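Local coordinates for protein dnab-like replicative helicase (Bacillus phage SPP1, PDB 3BH0) that is a DnaB-family replicative helicase, whose ATPase domain is described here, and probably hydrolyses ATP to drive the unwinding of double-stranded DNA in the 5'-3' direction, at residues R68-I73 with Q208-L213; N165-K170 with V185-L190. One frame throughout, in Å; residues are numbered along the deposited sequence.

Contact 1: residues R68-I73 with Q208-L213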
loop_
_atom_site.group_PDB
_atom_site.type_symbol
_atom_site.label_atom_id
_atom_site.label_comp_id
_atom_site.label_asym_id
_atom_site.label_seq_id
_atom_site.Cartn_x
_atom_site.Cartn_y
_atom_site.Cartn_z
ATOM N N ARG A 68 -3.347 6.257 -12.755
ATOM C CA ARG A 68 -2.366 7.341 -12.586
ATOM C C ARG A 68 -1.960 7.653 -11.124
ATOM O O ARG A 68 -1.023 8.429 -10.876
ATOM C CB ARG A 68 -2.871 8.603 -13.315
ATOM C CG ARG A 68 -3.841 9.491 -12.538
ATOM C CD ARG A 68 -3.177 10.812 -12.113
ATOM N NE ARG A 68 -4.043 11.559 -11.200
ATOM C CZ ARG A 68 -3.769 12.750 -10.668
ATOM N NH1 ARG A 68 -2.634 13.383 -10.924
ATOM N NH2 ARG A 68 -4.652 13.318 -9.862
ATOM N N ASN A 69 -2.660 7.034 -10.171
ATOM C CA ASN A 69 -2.569 7.425 -8.760
ATOM C C ASN A 69 -1.214 7.182 -8.106
ATOM O O ASN A 69 -0.553 6.175 -8.339
ATOM C CB ASN A 69 -3.660 6.755 -7.912
ATOM C CG ASN A 69 -5.068 7.168 -8.305
ATOM O OD1 ASN A 69 -6.031 6.509 -7.912
ATOM N ND2 ASN A 69 -5.204 8.256 -9.074
ATOM N N PHE A 70 -0.824 8.136 -7.284
ATOM C CA PHE A 70 0.309 7.985 -6.407
ATOM C C PHE A 70 -0.277 8.023 -5.000
ATOM O O PHE A 70 -0.730 9.073 -4.528
ATOM C CB PHE A 70 1.311 9.112 -6.652
ATOM C CG PHE A 70 2.482 9.100 -5.733
ATOM C CD1 PHE A 70 3.024 7.905 -5.278
ATOM C CD2 PHE A 70 3.063 10.293 -5.336
ATOM C CE1 PHE A 70 4.110 7.899 -4.427
ATOM C CE2 PHE A 70 4.156 10.298 -4.475
ATOM C CZ PHE A 70 4.679 9.096 -4.026
ATOM N N VAL A 71 -0.322 6.859 -4.358
ATOM C CA VAL A 71 -0.891 6.760 -3.025
ATOM C C VAL A 71 0.148 6.469 -1.957
ATOM O O VAL A 71 1.083 5.693 -2.143
ATOM C CB VAL A 71 -2.187 5.864 -2.950
ATOM C CG1 VAL A 71 -2.420 5.123 -4.224
ATOM C CG2 VAL A 71 -2.187 4.922 -1.767
ATOM N N LEU A 72 -0.027 7.175 -0.851
ATOM C CA LEU A 72 0.861 7.142 0.282
ATOM C C LEU A 72 0.153 6.509 1.490
ATOM O O LEU A 72 -0.969 6.860 1.821
ATOM C CB LEU A 72 1.303 8.573 0.593
ATOM C CG LEU A 72 2.612 8.719 1.342
ATOM C CD1 LEU A 72 3.790 8.457 0.383
ATOM C CD2 LEU A 72 2.692 10.101 1.949
ATOM N N ILE A 73 0.817 5.536 2.101
ATOM C CA ILE A 73 0.362 4.916 3.337
ATOM C C ILE A 73 1.418 5.270 4.363
ATOM O O ILE A 73 2.510 4.702 4.370
ATOM C CB ILE A 73 0.208 3.369 3.226
ATOM C CG1 ILE A 73 -0.831 3.007 2.160
ATOM C CG2 ILE A 73 -0.227 2.792 4.558
ATOM C CD1 ILE A 73 -0.857 1.550 1.791
ATOM N N GLN A 208 12.661 14.974 -4.624
ATOM C CA GLN A 208 12.968 14.314 -5.911
ATOM C C GLN A 208 12.360 12.926 -5.982
ATOM O O GLN A 208 11.666 12.608 -6.945
ATOM C CB GLN A 208 14.474 14.226 -6.165
ATOM C CG GLN A 208 14.870 13.151 -7.212
ATOM C CD GLN A 208 15.148 11.778 -6.580
ATOM O OE1 GLN A 208 15.833 11.681 -5.565
ATOM N NE2 GLN A 208 14.619 10.724 -7.186
ATOM N N ILE A 209 12.596 12.103 -4.961
ATOM C CA ILE A 209 11.971 10.774 -4.917
ATOM C C ILE A 209 10.458 10.865 -5.130
ATOM O O ILE A 209 9.888 10.092 -5.892
ATOM C CB ILE A 209 12.282 10.011 -3.615
ATOM C CG1 ILE A 209 13.777 9.673 -3.524
ATOM C CG2 ILE A 209 11.424 8.728 -3.543
ATOM C CD1 ILE A 209 14.246 9.273 -2.123
ATOM N N SER A 210 9.821 11.829 -4.477
ATOM C CA SER A 210 8.363 12.013 -4.564
ATOM C C SER A 210 7.882 12.404 -5.976
ATOM O O SER A 210 6.978 11.771 -6.529
ATOM C CB SER A 210 7.897 13.030 -3.499
ATOM O OG SER A 210 6.634 13.606 -3.823
ATOM N N ARG A 211 8.498 13.437 -6.556
ATOM C CA ARG A 211 8.174 13.871 -7.925
ATOM C C ARG A 211 8.313 12.732 -8.910
ATOM O O ARG A 211 7.411 12.500 -9.731
ATOM C CB ARG A 211 9.060 15.043 -8.374
ATOM C CG ARG A 211 8.680 16.369 -7.773
ATOM C CD ARG A 211 9.481 17.502 -8.393
ATOM N NE ARG A 211 10.922 17.326 -8.211
ATOM C CZ ARG A 211 11.601 17.841 -7.196
ATOM N NH1 ARG A 211 10.956 18.556 -6.288
ATOM N NH2 ARG A 211 12.923 17.653 -7.087
ATOM N N ASP A 212 9.433 12.014 -8.807
ATOM C CA ASP A 212 9.756 10.927 -9.730
ATOM C C ASP A 212 8.779 9.749 -9.610
ATOM O O ASP A 212 8.413 9.116 -10.629
ATOM C CB ASP A 212 11.230 10.490 -9.563
ATOM C CG ASP A 212 12.231 11.590 -9.984
ATOM O OD1 ASP A 212 11.782 12.659 -10.458
ATOM O OD2 ASP A 212 13.465 11.406 -9.845
ATOM N N LEU A 213 8.338 9.474 -8.375
ATOM C CA LEU A 213 7.372 8.392 -8.128
ATOM C C LEU A 213 6.034 8.697 -8.764
ATOM O O LEU A 213 5.368 7.806 -9.290
ATOM C CB LEU A 213 7.205 8.093 -6.624
ATOM C CG LEU A 213 8.321 7.233 -6.021
ATOM C CD1 LEU A 213 8.183 7.089 -4.515
ATOM C CD2 LEU A 213 8.428 5.847 -6.697
#
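Ser210, whose OG is hydrogen-bonded to Asp256, meets the Phe70 ring mainly through its backbone carbonyl. Phe70 CE2 lies 3.8 Å from Ser210 O, an oblique approach, with the hydroxyl a little further off. The remaining contact is apolar: Leu213 CB sits over one face of the ring, 4.1 Å from its centroid and 29° off the ring normal, a CH-pi arrangement. Within it, Phe70 CZ and CE1 both come close to Leu213 CB, and Leu213 CD1 lies 4.1 Å from Phe70 CZ, beside the same CZ-CE1 side of the ring. With CG anti to the backbone N (chi1 176°), Phe70 carries its ring out from the strand to the helix, where Leu213 CB covers one face and Ser210 O comes in obliquely. All three residues are buried. On the more exposed side of the helix, one turn apart, Gln208 NE2 donates to Asp212 OD2 at 3.0 Å (162° at the hydrogen); the acceptor is met from above the carboxylate plane, while the amide donates nearly in its own plane. The contact thus packs helix 202-220 against one face of the central sheet of the P-loop NTPase domain, over strand 70-74, which runs between strands 223-228 and 259-265. Val224 and Ala226 of strand 223-228 touch Phe70 as well, and helix 252-256 lies beside Ser210 and Leu72.

Contact 2: residues N165-K170 with V185-L190; sequences NYIWSK and VMIDYL
No flat group takes part where Ile167 meets Val185 and Ile187: neither ring face nor ring edge is used across this contact, which is made wholly by aliphatic branches. The Trp168 indole of the same helix packs instead on Glu219 and Leu220 of helix 202-220. The arrangement belongs to a beta-alpha-beta crossover of the RecA-like P-loop NTPase fold, in which strand 154-157, helix 164-176 and strand 183-188 follow one another and the two strands run parallel with strand 98-103 between them. Ile167 is the one residue of its segment that touches the strand, and its two branches divide the work. The methyl CG2 approaches Val185 CG1 at 3.7 Å, the two side chains lying at a slant to each other. The longer branch goes on to Ile187: CG1 is anti to the carbonyl carbon and the chain stays extended beyond it (chi2 177°), which carries CD1 forward to the CD1 of Ile187. Val185 and Ile187 are two residues apart in the strand and so present their side chains on the same sheet face, while Met186 between them turns to the other face, where it touches Val99 and Ile225. His102 of strand 98-103 closes in on both Ile167 and Val185, and Leu193 adds a further apolar neighbour to Ile167. The strand runs into Asp188 at the end of a hydrophobic stretch, a pattern consistent with the Walker B motif of P-loop NTPases. The contact itself is small, burying 107 Å² in all, and its farther point is the tip-to-tip approach of Ile167 CD1 and Ile187 CD1, 4.1 Å apart.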
loop_
_atom_site.group_PDB
_atom_site.type_symbol
_atom_site.label_atom_id
_atom_site.label_comp_id
_atom_site.label_asym_id
_atom_site.label_seq_id
_atom_site.Cartn_x
_atom_site.Cartn_y
_atom_site.Cartn_z
ATOM N N ASN A 165 14.724 5.172 -10.342
ATOM C CA ASN A 165 15.210 4.760 -11.643
ATOM C C ASN A 165 15.219 3.245 -11.758
ATOM O O ASN A 165 14.675 2.672 -12.709
ATOM C CB ASN A 165 16.616 5.320 -11.854
ATOM C CG ASN A 165 16.911 5.588 -13.299
ATOM O OD1 ASN A 165 17.202 4.657 -14.072
ATOM N ND2 ASN A 165 16.836 6.861 -13.692
ATOM N N TYR A 166 15.803 2.603 -10.748
ATOM C CA TYR A 166 15.818 1.151 -10.644
ATOM C C TYR A 166 14.407 0.581 -10.712
ATOM O O TYR A 166 14.168 -0.413 -11.384
ATOM C CB TYR A 166 16.533 0.726 -9.355
ATOM C CG TYR A 166 16.499 -0.757 -9.094
ATOM C CD1 TYR A 166 17.565 -1.574 -9.465
ATOM C CD2 TYR A 166 15.389 -1.353 -8.478
ATOM C CE1 TYR A 166 17.520 -2.962 -9.225
ATOM C CE2 TYR A 166 15.334 -2.714 -8.244
ATOM C CZ TYR A 166 16.398 -3.511 -8.610
ATOM O OH TYR A 166 16.333 -4.862 -8.374
ATOM N N ILE A 167 13.471 1.217 -10.016
ATOM C CA ILE A 167 12.090 0.712 -9.936
ATOM C C ILE A 167 11.336 0.941 -11.238
ATOM O O ILE A 167 10.507 0.112 -11.640
ATOM C CB ILE A 167 11.324 1.321 -8.724
ATOM C CG1 ILE A 167 11.993 0.875 -7.411
ATOM C CG2 ILE A 167 9.832 0.985 -8.783
ATOM C CD1 ILE A 167 11.386 1.443 -6.156
ATOM N N TRP A 168 11.621 2.081 -11.871
ATOM C CA TRP A 168 11.157 2.410 -13.221
ATOM C C TRP A 168 11.434 1.265 -14.173
ATOM O O TRP A 168 10.540 0.766 -14.852
ATOM C CB TRP A 168 11.892 3.660 -13.740
ATOM C CG TRP A 168 11.188 4.331 -14.876
ATOM C CD1 TRP A 168 10.955 3.812 -16.118
ATOM C CD2 TRP A 168 10.610 5.643 -14.872
ATOM N NE1 TRP A 168 10.269 4.716 -16.888
ATOM C CE2 TRP A 168 10.037 5.849 -16.148
ATOM C CE3 TRP A 168 10.528 6.668 -13.916
ATOM C CZ2 TRP A 168 9.382 7.051 -16.501
ATOM C CZ3 TRP A 168 9.886 7.866 -14.266
ATOM C CH2 TRP A 168 9.317 8.044 -15.555
ATOM N N SER A 169 12.698 0.866 -14.216
ATOM C CA SER A 169 13.148 -0.248 -15.040
ATOM C C SER A 169 12.319 -1.533 -14.847
ATOM O O SER A 169 11.888 -2.153 -15.822
ATOM C CB SER A 169 14.626 -0.502 -14.769
ATOM O OG SER A 169 15.118 -1.516 -15.620
ATOM N N LYS A 170 12.069 -1.896 -13.586
ATOM C CA LYS A 170 11.342 -3.123 -13.246
ATOM C C LYS A 170 9.859 -3.060 -13.565
ATOM O O LYS A 170 9.259 -4.049 -13.964
ATOM C CB LYS A 170 11.555 -3.477 -11.774
ATOM C CG LYS A 170 13.022 -3.547 -11.372
ATOM C CD LYS A 170 13.729 -4.790 -11.944
ATOM C CE LYS A 170 15.214 -4.691 -11.714
ATOM N NZ LYS A 170 15.910 -5.993 -11.917
ATOM N N VAL A 185 2.645 -0.754 -8.121
ATOM C CA VAL A 185 3.996 -0.722 -7.551
ATOM C C VAL A 185 3.939 -0.337 -6.071
ATOM O O VAL A 185 3.632 0.800 -5.738
ATOM C CB VAL A 185 4.920 0.223 -8.368
ATOM C CG1 VAL A 185 6.363 0.168 -7.881
ATOM C CG2 VAL A 185 4.836 -0.141 -9.859
ATOM N N MET A 186 4.207 -1.305 -5.194
ATOM C CA MET A 186 4.232 -1.063 -3.746
ATOM C C MET A 186 5.663 -0.884 -3.280
ATOM O O MET A 186 6.525 -1.715 -3.574
ATOM C CB MET A 186 3.612 -2.218 -2.961
ATOM C CG MET A 186 2.127 -2.422 -3.145
ATOM S SD MET A 186 1.372 -3.156 -1.665
ATOM C CE MET A 186 1.057 -1.679 -0.693
ATOM N N ILE A 187 5.923 0.185 -2.536
ATOM C CA ILE A 187 7.273 0.422 -2.057
ATOM C C ILE A 187 7.371 0.346 -0.523
ATOM O O ILE A 187 6.897 1.250 0.182
ATOM C CB ILE A 187 7.848 1.714 -2.658
ATOM C CG1 ILE A 187 7.638 1.677 -4.185
ATOM C CG2 ILE A 187 9.337 1.889 -2.269
ATOM C CD1 ILE A 187 7.775 2.969 -4.889
ATOM N N ASP A 188 7.958 -0.745 -0.003
ATOM C CA ASP A 188 8.167 -0.823 1.454
ATOM C C ASP A 188 9.183 0.177 1.881
ATOM O O ASP A 188 10.386 -0.049 2.030
ATOM C CB ASP A 188 8.425 -2.194 2.075
ATOM C CG ASP A 188 8.313 -2.162 3.637
ATOM O OD1 ASP A 188 8.167 -1.061 4.250
ATOM O OD2 ASP A 188 8.387 -3.243 4.259
ATOM N N TYR A 189 8.549 1.320 2.031
ATOM C CA TYR A 189 8.962 2.554 2.597
ATOM C C TYR A 189 9.942 3.412 1.853
ATOM O O TYR A 189 11.062 3.020 1.539
ATOM C CB TYR A 189 8.844 2.592 4.137
ATOM C CG TYR A 189 10.033 2.833 5.004
ATOM C CD1 TYR A 189 10.455 4.131 5.280
ATOM C CD2 TYR A 189 10.653 1.773 5.668
ATOM C CE1 TYR A 189 11.517 4.366 6.133
ATOM C CE2 TYR A 189 11.715 2.000 6.539
ATOM C CZ TYR A 189 12.137 3.292 6.761
ATOM O OH TYR A 189 13.192 3.512 7.598
ATOM N N LEU A 190 9.389 4.577 1.529
ATOM C CA LEU A 190 9.897 5.535 0.596
ATOM C C LEU A 190 11.224 6.134 1.016
ATOM O O LEU A 190 12.079 6.361 0.172
ATOM C CB LEU A 190 8.840 6.636 0.400
ATOM C CG LEU A 190 9.109 7.885 -0.454
ATOM C CD1 LEU A 190 7.820 8.277 -1.150
ATOM C CD2 LEU A 190 9.657 9.055 0.369
#

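How the contacts relate
Along the chain the order is 68-73, 165-170, 185-190, 208-213, so contact 2 falls between the two halves of contact 1. Their centres lie about 10 Å apart, and both join a helix to the same central sheet, in which strand 223-228 separates strands 183-188 and 70-74. Helix 202-220 follows strand 183-188 and brings the contacts together: Leu213 CD2 packs 3.5 Å from Ile187 CD1, and Leu213 CD1 lies 3.6 Å from Leu190 CD1. Ile167 and Leu213 both meet Ile187, so the contacts form one apolar layer between helices 164-176 and 202-220 and one sheet face. Strand 70-74 leads into the probable P-loop and strand 183-188 to Asp188 of a probable Walker B motif.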